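PDB 5AF3: putative antitoxin VapB45, which is possibly the antitoxin of a type II toxin-antitoxin system, with VapC45 as its cognate toxin, and probably binds DNA through helix-turn-helix domains. Local coordinates for residues W124-A127 / E128-E132; P135-L138 / V139-L143. All coordinates share one frame; numbering follows the deposited sequence.

Contact 1 (W124-A127 / E128-E132)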
# COMPACT_ATOMS: atom_id res chain seq x y z
N TRP A 124 -8.80 11.49 28.16
CA TRP A 124 -9.23 12.85 28.47
C TRP A 124 -8.84 13.23 29.93
O TRP A 124 -8.19 14.26 30.16
CB TRP A 124 -10.72 12.99 28.21
CG TRP A 124 -11.25 14.24 28.72
CD1 TRP A 124 -10.88 15.50 28.34
CD2 TRP A 124 -12.24 14.39 29.74
NE1 TRP A 124 -11.60 16.43 29.06
CE2 TRP A 124 -12.44 15.78 29.93
CE3 TRP A 124 -12.99 13.49 30.52
CZ2 TRP A 124 -13.36 16.29 30.85
CZ3 TRP A 124 -13.90 13.99 31.43
CH2 TRP A 124 -14.07 15.39 31.59
N ARG A 125 -9.23 12.37 30.87
CA ARG A 125 -8.93 12.52 32.31
C ARG A 125 -7.43 12.74 32.57
O ARG A 125 -7.06 13.59 33.40
CB ARG A 125 -9.41 11.29 33.08
CG ARG A 125 -10.91 11.13 33.16
CD ARG A 125 -11.34 10.10 34.23
NE ARG A 125 -11.93 8.86 33.68
CZ ARG A 125 -11.41 7.63 33.80
NH1 ARG A 125 -10.26 7.42 34.45
NH2 ARG A 125 -12.06 6.60 33.26
N PHE A 126 -6.58 11.99 31.86
CA PHE A 126 -5.14 12.13 31.96
C PHE A 126 -4.67 13.52 31.49
O PHE A 126 -3.90 14.18 32.16
CB PHE A 126 -4.49 11.02 31.12
CG PHE A 126 -3.02 10.98 31.19
CD1 PHE A 126 -2.37 10.73 32.40
CD2 PHE A 126 -2.24 11.13 30.03
CE1 PHE A 126 -1.03 10.69 32.48
CE2 PHE A 126 -0.89 11.09 30.11
CZ PHE A 126 -0.27 10.85 31.34
N ALA A 127 -5.15 13.96 30.34
CA ALA A 127 -4.66 15.21 29.74
C ALA A 127 -5.15 16.41 30.56
O ALA A 127 -4.46 17.42 30.61
CB ALA A 127 -5.13 15.31 28.31
N GLU A 128 -6.31 16.28 31.19
CA GLU A 128 -6.91 17.36 32.00
C GLU A 128 -5.93 17.81 33.06
O GLU A 128 -5.65 19.00 33.21
CB GLU A 128 -8.13 16.86 32.71
CG GLU A 128 -9.38 16.83 31.94
CD GLU A 128 -10.52 16.58 32.89
OE1 GLU A 128 -10.79 15.39 33.17
OE2 GLU A 128 -11.08 17.58 33.39
N ARG A 129 -5.39 16.84 33.79
CA ARG A 129 -4.46 17.12 34.87
C ARG A 129 -3.04 17.44 34.38
O ARG A 129 -2.18 17.85 35.17
CB ARG A 129 -4.42 15.92 35.82
CG ARG A 129 -4.04 14.62 35.13
CD ARG A 129 -4.44 13.39 35.94
NE ARG A 129 -3.61 12.21 35.65
CZ ARG A 129 -2.33 12.08 36.00
NH1 ARG A 129 -1.70 13.06 36.64
NH2 ARG A 129 -1.67 10.95 35.72
N SER A 130 -2.79 17.23 33.09
CA SER A 130 -1.45 17.36 32.54
C SER A 130 -1.01 18.80 32.31
O SER A 130 0.18 19.09 32.35
CB SER A 130 -1.32 16.55 31.25
OG SER A 130 -1.06 15.17 31.56
N GLY A 131 -1.94 19.71 32.05
CA GLY A 131 -1.52 21.08 31.71
C GLY A 131 -1.82 21.31 30.24
O GLY A 131 -1.47 20.48 29.40
N GLU A 132 -2.47 22.42 29.93
CA GLU A 132 -2.85 22.70 28.53
C GLU A 132 -1.61 22.81 27.64
O GLU A 132 -0.69 23.56 27.96
CB GLU A 132 -3.69 23.97 28.46
CG GLU A 132 -3.95 24.46 27.05
CD GLU A 132 -5.01 25.55 27.00
OE1 GLU A 132 -4.88 26.56 27.75
OE2 GLU A 132 -5.97 25.40 26.20
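Glu-128 folds back along the helix over the indole of Trp-124, one turn earlier. Its CB rests 3.5 Å from Arg-125 O. With CG beside the backbone N (chi1 -82°), the chain is carried over the ring: CG lies 3.9 Å from the centroid of the five-membered ring, over its face, in a CH-pi contact. The extended chain then brings CD 3.5 Å from Trp-124 CZ2. OE1 stands over the same face and touches Arg-125 CA at 3.5 Å, while OE2 lies 3.6 Å from Trp-124 CZ2; the carboxylate is stacked 5° from the indole plane. Glutamate suits this turn because its CG methylene and flat carboxylate lie over the indole while the residue as a whole stays exposed; Tyr-151 also stacks on the indole. Glu-128 N bonds to Trp-124 O.

On another side of the helix, Arg-129 brings NH2 to the edge of the Phe-126 ring, 3.3 Å from CE1, with the guanidinium 76° from the ring plane. Ser-130 N bonds to Ala-127 O at 3.0 Å, a tighter i to i+3 turn. Such tightening, followed by a glycine of positive phi, here Gly-131, is typical of the C-terminal end of an alpha-helix.

Contact 2 (P135-L138 / V139-L143)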
# COMPACT_ATOMS: atom_id res chain seq x y z
N PRO A 135 3.07 17.89 26.74
CA PRO A 135 3.22 16.73 25.83
C PRO A 135 2.09 15.70 25.98
O PRO A 135 1.59 15.19 24.96
CB PRO A 135 4.57 16.13 26.27
CG PRO A 135 5.35 17.36 26.77
CD PRO A 135 4.30 18.10 27.54
N ASP A 136 1.65 15.43 27.21
CA ASP A 136 0.50 14.54 27.37
C ASP A 136 -0.78 15.09 26.73
O ASP A 136 -1.51 14.37 26.04
CB ASP A 136 0.28 14.19 28.85
CG ASP A 136 1.49 13.51 29.48
OD1 ASP A 136 2.15 12.66 28.86
OD2 ASP A 136 1.76 13.79 30.65
N ASP A 137 -1.04 16.39 26.90
CA ASP A 137 -2.21 17.00 26.32
C ASP A 137 -2.13 16.91 24.78
O ASP A 137 -3.15 16.68 24.11
CB ASP A 137 -2.31 18.46 26.78
CG ASP A 137 -3.61 19.12 26.38
OD1 ASP A 137 -4.69 18.47 26.47
OD2 ASP A 137 -3.58 20.29 25.99
N LEU A 138 -0.93 17.06 24.24
CA LEU A 138 -0.77 17.02 22.77
C LEU A 138 -1.02 15.62 22.23
O LEU A 138 -1.66 15.49 21.18
CB LEU A 138 0.59 17.51 22.33
CG LEU A 138 0.86 18.98 22.68
CD1 LEU A 138 2.36 19.21 22.39
CD2 LEU A 138 -0.06 19.97 21.99
N VAL A 139 -0.51 14.61 22.93
CA VAL A 139 -0.86 13.19 22.58
C VAL A 139 -2.39 13.04 22.53
O VAL A 139 -2.99 12.61 21.52
CB VAL A 139 -0.22 12.18 23.59
CG1 VAL A 139 -0.83 10.74 23.42
CG2 VAL A 139 1.27 12.14 23.42
N VAL A 140 -3.04 13.43 23.64
CA VAL A 140 -4.46 13.16 23.79
C VAL A 140 -5.31 13.98 22.78
O VAL A 140 -6.32 13.48 22.26
CB VAL A 140 -4.92 13.38 25.25
CG1 VAL A 140 -6.42 13.33 25.39
CG2 VAL A 140 -4.25 12.36 26.14
N ARG A 141 -4.90 15.23 22.53
CA ARG A 141 -5.55 16.06 21.50
C ARG A 141 -5.43 15.47 20.10
O ARG A 141 -6.31 15.69 19.26
CB ARG A 141 -5.02 17.50 21.53
CG ARG A 141 -5.76 18.35 22.59
CD ARG A 141 -4.97 19.57 23.08
NE ARG A 141 -4.19 20.27 22.05
CZ ARG A 141 -3.50 21.40 22.25
NH1 ARG A 141 -3.48 21.98 23.45
NH2 ARG A 141 -2.83 21.96 21.24
N GLY A 142 -4.38 14.70 19.88
CA GLY A 142 -4.19 14.01 18.60
C GLY A 142 -5.20 12.87 18.41
O GLY A 142 -5.53 12.49 17.28
N LEU A 143 -5.69 12.32 19.53
CA LEU A 143 -6.56 11.15 19.52
C LEU A 143 -8.06 11.38 19.61
O LEU A 143 -8.84 10.60 19.05
CB LEU A 143 -6.12 10.20 20.68
CG LEU A 143 -4.75 9.58 20.52
CD1 LEU A 143 -4.29 8.89 21.81
CD2 LEU A 143 -4.79 8.58 19.35
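Pro-135 O accepts a nearly straight bond from Val-139 N, at 3.0 Å, in the first turn of helix 135-143. Proline suits this position because a residue in the first turn need not offer an N-H to a preceding carbonyl. Pro-135 O also lies 3.4 Å from Val-139 CG2, so the branched side chain packs against the backbone of the turn before it.

Asp-136 repeats the pattern: its O receives Val-140 N and touches Val-140 CG2. Its CB is directed away from residues 139-143, and OD2 is probably hydrogen-bonded to Ser-130 OG of helix 115-130. The two valines are buried, Val-139 against Val-89 and Ile-94, Val-140 against Ala-127, while Asp-137, Leu-138 and Arg-141 lie on a more exposed side. This is broadly the division of an amphipathic alpha-helix, here packed on the preceding helix of the chain.

Asp-137 gives its O to Arg-141 N at 2.8 Å. The main partner of its OD2 is Gly-133 N, whose hydrogen bond fixes the carboxylate near the start of the helix, where negative charge should be favourable. Arg-141 adds an i to i+4 salt bridge: CG stands anti to the backbone N (chi1 -172°), which leaves OD2 3.1 Å from Arg-141 NH1. This bond is bent, 139° at the hydrogen, and NH1 meets OD2 from above the carboxylate plane, the two flat groups being almost perpendicular.

Leu-138 runs alongside Arg-141 and sets CD2 over one face of its guanidinium, 3.5 Å from NH2, giving the flat cation an apolar neighbour on that side.

Helix 115-130 ends in contact 1 and helix 135-143 begins in contact 2, so the two, with centres about 9 Å apart, stand at either side of one short connection. They meet directly: Phe-126 CE2 packs 3.5 Å from Asp-136 CG, and Gly-131 O lies 3.4 Å from Asp-137 CB. Each mixes buried and exposed residues. The buried part is Phe-126, stacked on Trp-100 of helix 95-105, and the small Ala-127 in contact 1, and two inward-facing valines in contact 2. At the surface, contact 1 sets a carboxylate on an indole, whereas contact 2 pairs opposite charges. Contact 1 has the i to i+3 bond of a closing helix; contact 2 spans a short helix with i to i+4 bonds from its first turn.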